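PDB 4MMN: GAF domain-containing protein from Thermoplasma acidophilum, which probably reduces the free amino acid methionine-R-sulfoxide to methionine, as a type II free methionine-R-sulfoxide reductase built on a GAF domain. Local coordinates for residues H35-L40 with H50-L55; I92-R97 with M123-A128. All coordinates share one frame; numbering follows the deposited sequence.

Contact 1 (H35-L40 with H50-L55)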
loop_
_atom_site.group_PDB
_atom_site.type_symbol
_atom_site.label_atom_id
_atom_site.label_comp_id
_atom_site.label_asym_id
_atom_site.label_seq_id
_atom_site.Cartn_x
_atom_site.Cartn_y
_atom_site.Cartn_z
ATOM N N HIS A 35 -1.007 -19.131 -10.361
ATOM C CA HIS A 35 -1.149 -20.309 -11.214
ATOM C C HIS A 35 -2.608 -20.652 -11.470
ATOM O O HIS A 35 -3.006 -21.804 -11.348
ATOM C CB HIS A 35 -0.438 -21.532 -10.622
ATOM C CG HIS A 35 1.053 -21.395 -10.552
ATOM N ND1 HIS A 35 1.739 -21.322 -9.361
ATOM C CD2 HIS A 35 1.982 -21.290 -11.534
ATOM C CE1 HIS A 35 3.036 -21.201 -9.608
ATOM N NE2 HIS A 35 3.206 -21.177 -10.919
ATOM N N GLY A 36 -3.414 -19.652 -11.798
ATOM C CA GLY A 36 -4.796 -19.897 -12.180
ATOM C C GLY A 36 -5.722 -20.251 -11.035
ATOM O O GLY A 36 -6.879 -20.641 -11.254
ATOM N N LYS A 37 -5.217 -20.113 -9.811
ATOM C CA LYS A 37 -6.016 -20.376 -8.623
ATOM C C LYS A 37 -6.037 -19.175 -7.685
ATOM O O LYS A 37 -5.094 -18.384 -7.653
ATOM C CB LYS A 37 -5.480 -21.615 -7.913
ATOM C CG LYS A 37 -5.625 -22.849 -8.788
ATOM C CD LYS A 37 -5.007 -24.108 -8.191
ATOM C CE LYS A 37 -5.072 -25.256 -9.211
ATOM N NZ LYS A 37 -4.307 -26.471 -8.808
ATOM N N LEU A 38 -7.125 -19.042 -6.929
ATOM C CA LEU A 38 -7.252 -17.974 -5.948
ATOM C C LEU A 38 -6.695 -18.432 -4.610
ATOM O O LEU A 38 -7.247 -19.322 -3.983
ATOM C CB LEU A 38 -8.710 -17.564 -5.803
ATOM C CG LEU A 38 -9.186 -16.672 -6.941
ATOM C CD1 LEU A 38 -10.716 -16.558 -6.981
ATOM C CD2 LEU A 38 -8.528 -15.314 -6.787
ATOM N N LYS A 39 -5.598 -17.814 -4.186
ATOM C CA LYS A 39 -4.941 -18.153 -2.931
ATOM C C LYS A 39 -5.014 -16.976 -1.970
ATOM O O LYS A 39 -4.802 -15.811 -2.346
ATOM C CB LYS A 39 -3.487 -18.538 -3.193
ATOM C CG LYS A 39 -3.334 -19.790 -4.045
ATOM C CD LYS A 39 -1.855 -20.107 -4.308
ATOM C CE LYS A 39 -1.652 -21.399 -5.124
ATOM N NZ LYS A 39 -0.208 -21.685 -5.410
ATOM N N LEU A 40 -5.310 -17.294 -0.718
ATOM C CA LEU A 40 -5.454 -16.285 0.307
ATOM C C LEU A 40 -4.074 -15.861 0.790
ATOM O O LEU A 40 -3.271 -16.710 1.185
ATOM C CB LEU A 40 -6.303 -16.849 1.441
ATOM C CG LEU A 40 -6.637 -15.931 2.601
ATOM C CD1 LEU A 40 -7.324 -14.693 2.033
ATOM C CD2 LEU A 40 -7.557 -16.670 3.566
ATOM N N HIS A 50 -11.319 -22.115 3.335
ATOM C CA HIS A 50 -11.015 -21.994 1.917
ATOM C C HIS A 50 -9.903 -20.993 1.669
ATOM O O HIS A 50 -10.140 -19.862 1.260
ATOM C CB HIS A 50 -12.254 -21.582 1.138
ATOM C CG HIS A 50 -13.308 -22.639 1.090
ATOM N ND1 HIS A 50 -14.332 -22.708 2.007
ATOM C CD2 HIS A 50 -13.489 -23.677 0.239
ATOM C CE1 HIS A 50 -15.108 -23.739 1.717
ATOM N NE2 HIS A 50 -14.617 -24.344 0.648
ATOM N N VAL A 51 -8.680 -21.442 1.930
ATOM C CA VAL A 51 -7.485 -20.636 1.738
ATOM C C VAL A 51 -7.078 -20.698 0.269
ATOM O O VAL A 51 -6.360 -19.834 -0.235
ATOM C CB VAL A 51 -6.352 -21.111 2.661
ATOM C CG1 VAL A 51 -5.126 -20.214 2.532
ATOM C CG2 VAL A 51 -6.848 -21.121 4.100
ATOM N N GLU A 52 -7.534 -21.740 -0.414
ATOM C CA GLU A 52 -7.326 -21.861 -1.850
ATOM C C GLU A 52 -8.646 -22.164 -2.520
ATOM O O GLU A 52 -9.420 -22.966 -2.017
ATOM C CB GLU A 52 -6.300 -22.942 -2.184
ATOM C CG GLU A 52 -6.139 -23.169 -3.691
ATOM C CD GLU A 52 -4.848 -23.886 -4.063
ATOM O OE1 GLU A 52 -3.831 -23.740 -3.334
ATOM O OE2 GLU A 52 -4.863 -24.604 -5.091
ATOM N N ILE A 53 -8.936 -21.489 -3.622
ATOM C CA ILE A 53 -10.223 -21.654 -4.267
ATOM C C ILE A 53 -10.024 -22.132 -5.682
ATOM O O ILE A 53 -9.227 -21.550 -6.423
ATOM C CB ILE A 53 -11.003 -20.347 -4.250
ATOM C CG1 ILE A 53 -11.216 -19.913 -2.785
ATOM C CG2 ILE A 53 -12.296 -20.495 -5.043
ATOM C CD1 ILE A 53 -11.985 -18.639 -2.594
ATOM N N ASN A 54 -10.727 -23.198 -6.057
ATOM C CA ASN A 54 -10.659 -23.695 -7.433
ATOM C C ASN A 54 -11.442 -22.774 -8.324
ATOM O O ASN A 54 -12.630 -22.548 -8.083
ATOM C CB ASN A 54 -11.194 -25.110 -7.530
ATOM C CG ASN A 54 -10.717 -25.968 -6.390
ATOM O OD1 ASN A 54 -9.523 -25.995 -6.091
ATOM N ND2 ASN A 54 -11.649 -26.620 -5.694
ATOM N N LEU A 55 -10.791 -22.267 -9.370
ATOM C CA LEU A 55 -11.420 -21.254 -10.197
ATOM C C LEU A 55 -12.692 -21.827 -10.806
ATOM O O LEU A 55 -12.682 -22.867 -11.480
ATOM C CB LEU A 55 -10.463 -20.737 -11.266
ATOM C CG LEU A 55 -10.808 -19.301 -11.654
ATOM C CD1 LEU A 55 -11.192 -18.529 -10.406
ATOM C CD2 LEU A 55 -9.622 -18.642 -12.349
#
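The carboxylate of Glu52 has Lys37 and Lys39 on one of its faces: CE of Lys39 stands over OE1 at 3.7 Å, and the methylenes of Lys37 approach OE2 from the same side, tilted out of the plane. Lys37 carries its ammonium on beyond OE2, leaving NZ 4.2 Å from OE2, too far for a salt bridge. Lys39 and Glu52, a non-hydrogen-bonded antiparallel pair, run side by side as direct cross-strand neighbours, while Lys37 crosses Glu52 at a slant. The peptide groups of the two strands make the hairpin. Ile53 N and Leu40 N give bonds of 2.8 Å to Leu38 O and Val51 O respectively, each donor lying in the carbonyl plane, whereas the return bond from Leu38 N to Ile53 O is weak at 3.3 Å. The CA-H groups of Glu52 and Lys39 also point at Leu38 O and Val51 O. Leu40 CB packs on Val51 CG1 at 3.7 Å. On the other face of the sheet the buried pair Leu38 and Ile53 meet, CB to CB at 3.9 Å, with Leu55 at their margin, its CD1 against CD1 of Leu38. Ile53 and Leu55 continue onto helix 58-65, and Leu38 onto Tyr31 and Leu33. Gly36, at a positive phi (74°) that favours glycine, shares the turn with His35; its O lies against CB and CD2 of Leu55. The hairpin is thus apolar on the face of Leu38 and Ile53, charged on that of Lys39 and Glu52. The lysine-glutamate pairing probably adds a diffuse attraction, backbone bonds and the buried pair giving the specific fit.

Contact 2 (I92-R97 with M123-A128); sequences IVVPVR and MLSSIA
In the GAF fold an antiparallel sheet is flanked by helices, and here the C-terminal helix 118-136 lies along strand 90-98, the axes of the two segments 8.0 Å apart and inclined by 28°. A small residue suits so close an approach, and Ala128 provides it, with its methyl sitting between Val94 and Val96. CG2 of Val96 comes within 3.7 Å of that CB, then Val96 passes on to Ala132 and Val135 of the same helix. Val94 straddles the helix surface: CG1, anti to the backbone N (chi1 177°), faces CA of Ser125 and the Ala128 methyl, while CG2 meets CB of Leu124 at 3.7 Å, the two side chains crossing at about a right angle. Putting an alanine at Val94 would probably open a gap beside Leu124 and leave the Ala128 methyl with less packing from the sheet. Further back along the strand, Ile92 and Leu124 touch tip to tip through their CD1 methyls, 3.7 Å apart. The contact thins at partly exposed Ser125, which still touches Ile69; its OG is 4.2 Å from Val94 CG1 and hydrogen-bonds instead to Glu121 O, one turn back. On another side of the helix, Ser126 and Ile127 pack on Leu3 and Phe6 of the second subunit rather than facing open solvent. At the tight end, the Ala128 CB methyl rests 3.5 Å from Pro95 O.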
loop_
_atom_site.group_PDB
_atom_site.type_symbol
_atom_site.label_atom_id
_atom_site.label_comp_id
_atom_site.label_asym_id
_atom_site.label_seq_id
_atom_site.Cartn_x
_atom_site.Cartn_y
_atom_site.Cartn_z
ATOM N N ILE A 92 -19.152 -9.251 -0.686
ATOM C CA ILE A 92 -18.787 -8.368 -1.785
ATOM C C ILE A 92 -17.394 -8.758 -2.242
ATOM O O ILE A 92 -16.495 -8.995 -1.433
ATOM C CB ILE A 92 -18.859 -6.855 -1.392
ATOM C CG1 ILE A 92 -18.725 -5.971 -2.627
ATOM C CG2 ILE A 92 -17.817 -6.477 -0.340
ATOM C CD1 ILE A 92 -18.993 -4.531 -2.323
ATOM N N VAL A 93 -17.229 -8.905 -3.545
ATOM C CA VAL A 93 -15.928 -9.262 -4.073
ATOM C C VAL A 93 -15.544 -8.179 -5.069
ATOM O O VAL A 93 -16.280 -7.896 -6.025
ATOM C CB VAL A 93 -15.926 -10.669 -4.741
ATOM C CG1 VAL A 93 -14.498 -11.202 -4.885
ATOM C CG2 VAL A 93 -16.765 -11.646 -3.937
ATOM N N VAL A 94 -14.401 -7.552 -4.827
ATOM C CA VAL A 94 -13.946 -6.454 -5.661
ATOM C C VAL A 94 -12.639 -6.857 -6.311
ATOM O O VAL A 94 -11.672 -7.192 -5.616
ATOM C CB VAL A 94 -13.762 -5.161 -4.855
ATOM C CG1 VAL A 94 -13.210 -4.069 -5.732
ATOM C CG2 VAL A 94 -15.078 -4.748 -4.237
ATOM N N PRO A 95 -12.606 -6.829 -7.655
ATOM C CA PRO A 95 -11.437 -7.282 -8.415
ATOM C C PRO A 95 -10.246 -6.364 -8.249
ATOM O O PRO A 95 -10.420 -5.144 -8.224
ATOM C CB PRO A 95 -11.924 -7.257 -9.868
ATOM C CG PRO A 95 -13.426 -7.173 -9.795
ATOM C CD PRO A 95 -13.701 -6.399 -8.540
ATOM N N VAL A 96 -9.058 -6.946 -8.134
ATOM C CA VAL A 96 -7.835 -6.161 -8.133
ATOM C C VAL A 96 -7.146 -6.274 -9.498
ATOM O O VAL A 96 -6.643 -7.339 -9.890
ATOM C CB VAL A 96 -6.883 -6.607 -7.030
ATOM C CG1 VAL A 96 -5.503 -5.986 -7.240
ATOM C CG2 VAL A 96 -7.495 -6.252 -5.661
ATOM N N ARG A 97 -7.094 -5.144 -10.199
ATOM C CA ARG A 97 -6.645 -5.125 -11.579
ATOM C C ARG A 97 -5.289 -4.453 -11.673
ATOM O O ARG A 97 -5.104 -3.353 -11.143
ATOM C CB ARG A 97 -7.657 -4.392 -12.469
ATOM C CG ARG A 97 -9.038 -5.017 -12.543
ATOM C CD ARG A 97 -10.038 -4.030 -13.112
ATOM N NE ARG A 97 -11.389 -4.569 -13.233
ATOM C CZ ARG A 97 -12.497 -3.848 -13.059
ATOM N NH1 ARG A 97 -12.402 -2.555 -12.772
ATOM N NH2 ARG A 97 -13.703 -4.405 -13.174
ATOM N N MET A 123 -15.724 2.935 -2.786
ATOM C CA MET A 123 -14.492 3.025 -2.035
ATOM C C MET A 123 -13.584 1.834 -2.257
ATOM O O MET A 123 -12.380 1.998 -2.510
ATOM C CB MET A 123 -14.793 3.173 -0.550
ATOM C CG MET A 123 -13.552 3.263 0.313
ATOM S SD MET A 123 -13.940 3.137 2.083
ATOM C CE MET A 123 -14.489 1.436 2.308
ATOM N N LEU A 124 -14.174 0.643 -2.186
ATOM C CA LEU A 124 -13.412 -0.594 -2.272
ATOM C C LEU A 124 -12.714 -0.677 -3.610
ATOM O O LEU A 124 -11.541 -1.092 -3.682
ATOM C CB LEU A 124 -14.314 -1.818 -2.066
ATOM C CG LEU A 124 -14.946 -2.045 -0.676
ATOM C CD1 LEU A 124 -15.974 -3.170 -0.732
ATOM C CD2 LEU A 124 -13.925 -2.294 0.453
ATOM N N SER A 125 -13.398 -0.214 -4.657
ATOM C CA SER A 125 -12.801 -0.224 -5.990
ATOM C C SER A 125 -11.599 0.692 -6.032
ATOM O O SER A 125 -10.564 0.322 -6.595
ATOM C CB SER A 125 -13.806 0.188 -7.052
ATOM O OG SER A 125 -15.026 -0.490 -6.858
ATOM N N SER A 126 -11.718 1.858 -5.395
ATOM C CA SER A 126 -10.623 2.806 -5.358
ATOM C C SER A 126 -9.450 2.141 -4.694
ATOM O O SER A 126 -8.322 2.164 -5.195
ATOM C CB SER A 126 -11.015 4.048 -4.568
ATOM O OG SER A 126 -12.201 4.640 -5.071
ATOM N N ILE A 127 -9.745 1.470 -3.593
ATOM C CA ILE A 127 -8.711 0.838 -2.797
ATOM C C ILE A 127 -8.043 -0.333 -3.507
ATOM O O ILE A 127 -6.819 -0.466 -3.462
ATOM C CB ILE A 127 -9.298 0.362 -1.468
ATOM C CG1 ILE A 127 -9.515 1.549 -0.542
ATOM C CG2 ILE A 127 -8.394 -0.645 -0.795
ATOM C CD1 ILE A 127 -10.140 1.160 0.767
ATOM N N ALA A 128 -8.837 -1.158 -4.186
ATOM C CA ALA A 128 -8.283 -2.279 -4.942
ATOM C C ALA A 128 -7.248 -1.735 -5.932
ATOM O O ALA A 128 -6.225 -2.367 -6.223
ATOM C CB ALA A 128 -9.380 -3.051 -5.662
#

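From the N terminus the chain runs through helix 3-21 and strand 27-34 before contact 1 closes a short excursion of nine residues that includes the end of strand 37-44, adding the outermost strand 52-53 to the sheet. Helix 58-65 and strand 70-72 follow, and only then does contact 2 open; its 25 intervening residues include strand 101-110, after which helix 118-136 returns over strand 90-98. The two closures are in series, neither nested nor crossed, with centres about 18 Å apart. Both reach the same sheet, on opposite sides of the chain's centre; helix 58-65 packs on Ile53 and Leu55 and, through Val93, on the face of strand 90-98 turned away from helix 118-136.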